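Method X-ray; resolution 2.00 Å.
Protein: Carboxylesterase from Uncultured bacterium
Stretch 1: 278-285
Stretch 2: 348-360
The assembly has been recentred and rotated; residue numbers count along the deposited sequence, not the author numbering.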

# COMPACT_ATOMS: atom_id res chain seq x y z
N VAL A 278 10.95 1.78 -1.71
CA VAL A 278 10.08 2.13 -2.84
C VAL A 278 9.71 3.62 -2.81
O VAL A 278 9.86 4.34 -3.82
N TYR A 279 9.23 4.09 -1.66
CA TYR A 279 8.85 5.50 -1.59
C TYR A 279 10.06 6.42 -1.68
O TYR A 279 9.94 7.56 -2.11
N GLY A 280 11.23 5.91 -1.30
CA GLY A 280 12.49 6.62 -1.42
C GLY A 280 12.82 6.85 -2.88
O GLY A 280 13.19 7.97 -3.26
N ALA A 281 12.67 5.82 -3.71
CA ALA A 281 12.82 5.99 -5.16
C ALA A 281 11.82 7.01 -5.69
O ALA A 281 12.18 7.88 -6.49
N LEU A 282 10.56 6.91 -5.25
CA LEU A 282 9.54 7.83 -5.74
C LEU A 282 9.76 9.29 -5.32
O LEU A 282 9.39 10.21 -6.05
N ALA A 283 10.29 9.49 -4.13
CA ALA A 283 10.54 10.82 -3.62
C ALA A 283 11.76 11.45 -4.28
O ALA A 283 11.92 12.67 -4.27
N ASN A 284 12.62 10.61 -4.84
CA ASN A 284 13.87 11.09 -5.43
C ASN A 284 13.80 11.16 -6.96
O ASN A 284 14.81 11.01 -7.65
N GLY A 285 12.61 11.39 -7.49
CA GLY A 285 12.44 11.51 -8.92
C GLY A 285 12.49 10.19 -9.67
O GLY A 285 12.69 10.15 -10.88
N PHE A 348 2.41 2.28 7.33
CA PHE A 348 2.22 3.26 6.27
C PHE A 348 3.51 3.47 5.50
O PHE A 348 4.59 3.07 5.93
N GLY A 349 3.37 4.13 4.36
CA GLY A 349 4.53 4.59 3.63
C GLY A 349 4.17 5.86 2.90
O GLY A 349 3.00 6.02 2.51
N PHE A 350 5.12 6.77 2.76
CA PHE A 350 4.87 7.94 1.90
C PHE A 350 6.13 8.57 1.32
O PHE A 350 7.25 8.32 1.76
N ALA A 351 5.90 9.39 0.30
CA ALA A 351 6.95 10.11 -0.40
C ALA A 351 6.68 11.61 -0.40
O ALA A 351 5.54 12.06 -0.54
N ASP A 352 7.77 12.36 -0.27
CA ASP A 352 7.80 13.82 -0.26
C ASP A 352 8.86 14.25 -1.28
O ASP A 352 10.05 14.18 -0.99
N THR A 353 8.43 14.68 -2.46
CA THR A 353 9.39 14.99 -3.52
C THR A 353 10.16 16.29 -3.26
O THR A 353 11.23 16.50 -3.85
N LYS A 354 9.62 17.17 -2.43
CA LYS A 354 10.33 18.41 -2.09
C LYS A 354 11.58 18.12 -1.27
O LYS A 354 12.69 18.53 -1.63
N ALA A 355 11.42 17.39 -0.17
CA ALA A 355 12.55 17.02 0.68
C ALA A 355 13.28 15.79 0.13
O ALA A 355 14.29 15.37 0.69
N ARG A 356 12.77 15.23 -0.96
CA ARG A 356 13.29 13.99 -1.52
C ARG A 356 13.35 12.89 -0.45
O ARG A 356 14.31 12.14 -0.34
N LEU A 357 12.27 12.81 0.32
CA LEU A 357 12.20 11.93 1.49
C LEU A 357 11.18 10.82 1.27
O LEU A 357 10.05 11.09 0.87
N GLY A 358 11.56 9.58 1.55
CA GLY A 358 10.61 8.49 1.53
C GLY A 358 10.62 7.83 2.90
O GLY A 358 11.67 7.73 3.53
N MSE A 359 9.47 7.37 3.36
CA MSE A 359 9.41 6.82 4.71
C MSE A 359 8.54 5.58 4.76
O MSE A 359 7.48 5.52 4.11
N GLY A 360 8.97 4.59 5.54
CA GLY A 360 8.22 3.35 5.68
C GLY A 360 8.13 2.86 7.12
O GLY A 360 9.09 2.96 7.87

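The last turns of a helix (278-283) lie on a β-hairpin whose strands, 348-352 and 357-360, run respectively nearly parallel and antiparallel to it. Four backbone hydrogen bonds join the two strands: Phe350 N to Met359 O (3.0 Å), Met359 N to Phe350 O (2.9 Å), Asp352 N to Leu357 O (2.8 Å) and Leu357 N to Asp352 O (2.9 Å). Close packing depends on small residues. Gly280 and Gly358 bring their CA atoms to 4.0 Å, and a CB on Gly358 would clash with Gly280 N and Tyr279 C. Tyr279 (chi1 m, -81°) points toward the hairpin and lays one ring face over Gly349 C and Phe350 N; CE2 lies 3.5 Å from Gly349 C, where a CB on Gly349 would collide with it. Ala351, also pointing in, places CB 3.7 Å from Tyr279 CD1, 3.8 Å from Ala283 CB and 4.3 Å from Leu282 CB (Leu282 is m, t). Ala283 CB presses to 3.1 Å from Leu357 O. Phe350, Leu357 and selenomethionine Met359 direct their CA-to-CB bonds away.

Polar contacts gather where the helix ends. Asn284 (chi1 t) brings its amide oxygen to the edge of the Arg356 guanidinium (m, t, p), so OD1 accepts from both Arg356 NE (2.7 Å) and Arg356 NH2 (2.8 Å); Asn284 ND2 is satisfied just outside the stretches. Ala283 O accepts from water 2 (2.8 Å) and receives CA-H...O contacts from Thr353 CA (3.5 Å) and Arg356 CA (3.3 Å). Water 2 also donates weakly to Thr353 O (3.4 Å), while water 1 bridges Gly280 O (2.9 Å) and Arg356 O (3.0 Å), donating to each. Asp352 (t) turns away and braces the hairpin turn: OD1 accepts from Ala355 N (3.1 Å) and weakly from Lys354 N (2.9 Å).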

# COMPACT_ATOMS: atom_id res chain seq x y z
CB VAL A 278 8.81 1.27 -2.88
CG1 VAL A 278 7.92 1.67 -4.06
CG2 VAL A 278 9.19 -0.20 -2.98
CB TYR A 279 8.06 5.79 -0.32
CG TYR A 279 6.61 5.41 -0.47
CD1 TYR A 279 5.78 6.13 -1.31
CD2 TYR A 279 6.08 4.32 0.21
CE1 TYR A 279 4.43 5.80 -1.46
CE2 TYR A 279 4.74 3.97 0.07
CZ TYR A 279 3.92 4.72 -0.77
OH TYR A 279 2.60 4.38 -0.93
CB ALA A 281 12.64 4.66 -5.90
CB LEU A 282 8.14 7.39 -5.30
CG LEU A 282 7.73 6.01 -5.85
CD1 LEU A 282 6.30 5.66 -5.43
CD2 LEU A 282 7.91 5.93 -7.37
CB ALA A 283 10.71 10.77 -2.12
CB ASN A 284 15.03 10.19 -5.00
CG ASN A 284 16.38 10.81 -5.30
OD1 ASN A 284 16.59 12.00 -5.07
ND2 ASN A 284 17.30 10.00 -5.83
CB PHE A 348 1.75 4.61 6.83
CG PHE A 348 2.77 5.31 7.66
CD1 PHE A 348 2.90 5.03 9.01
CD2 PHE A 348 3.64 6.24 7.09
CE1 PHE A 348 3.86 5.66 9.77
CE2 PHE A 348 4.60 6.87 7.85
CZ PHE A 348 4.71 6.59 9.19
CB PHE A 350 4.04 9.01 2.66
CG PHE A 350 4.81 9.74 3.71
CD1 PHE A 350 5.50 10.90 3.40
CD2 PHE A 350 4.85 9.25 5.01
CE1 PHE A 350 6.22 11.58 4.38
CE2 PHE A 350 5.57 9.93 6.00
CZ PHE A 350 6.25 11.09 5.68
CB ALA A 351 7.06 9.60 -1.83
CB ASP A 352 8.14 14.34 1.16
CG ASP A 352 8.37 15.87 1.22
OD1 ASP A 352 8.48 16.54 0.18
OD2 ASP A 352 8.49 16.40 2.35
CB THR A 353 8.71 15.11 -4.91
OG1 THR A 353 7.85 16.26 -4.92
CG2 THR A 353 7.91 13.87 -5.23
CB LYS A 354 9.41 19.39 -1.35
CG LYS A 354 8.25 19.91 -2.19
CD LYS A 354 7.52 21.06 -1.50
CE LYS A 354 6.44 21.69 -2.39
NZ LYS A 354 5.19 20.86 -2.49
CB ALA A 355 12.08 16.76 2.10
CB ARG A 356 14.66 14.22 -2.17
CG ARG A 356 14.55 15.07 -3.45
CD ARG A 356 15.89 15.61 -3.91
NE ARG A 356 16.78 14.55 -4.37
CZ ARG A 356 18.10 14.68 -4.54
NH1 ARG A 356 18.69 15.84 -4.27
NH2 ARG A 356 18.82 13.65 -4.97
CB LEU A 357 11.84 12.76 2.73
CG LEU A 357 11.59 12.11 4.10
CD1 LEU A 357 11.94 13.11 5.20
CD2 LEU A 357 10.14 11.66 4.27
CB MSE A 359 8.88 7.86 5.69
CG MSE A 359 8.86 7.36 7.14
SE MSE A 359 8.16 8.66 8.45
CE MSE A 359 9.22 10.21 7.93
O HOH W 1 14.84 9.31 -1.22
O HOH W 2 12.20 14.52 -6.40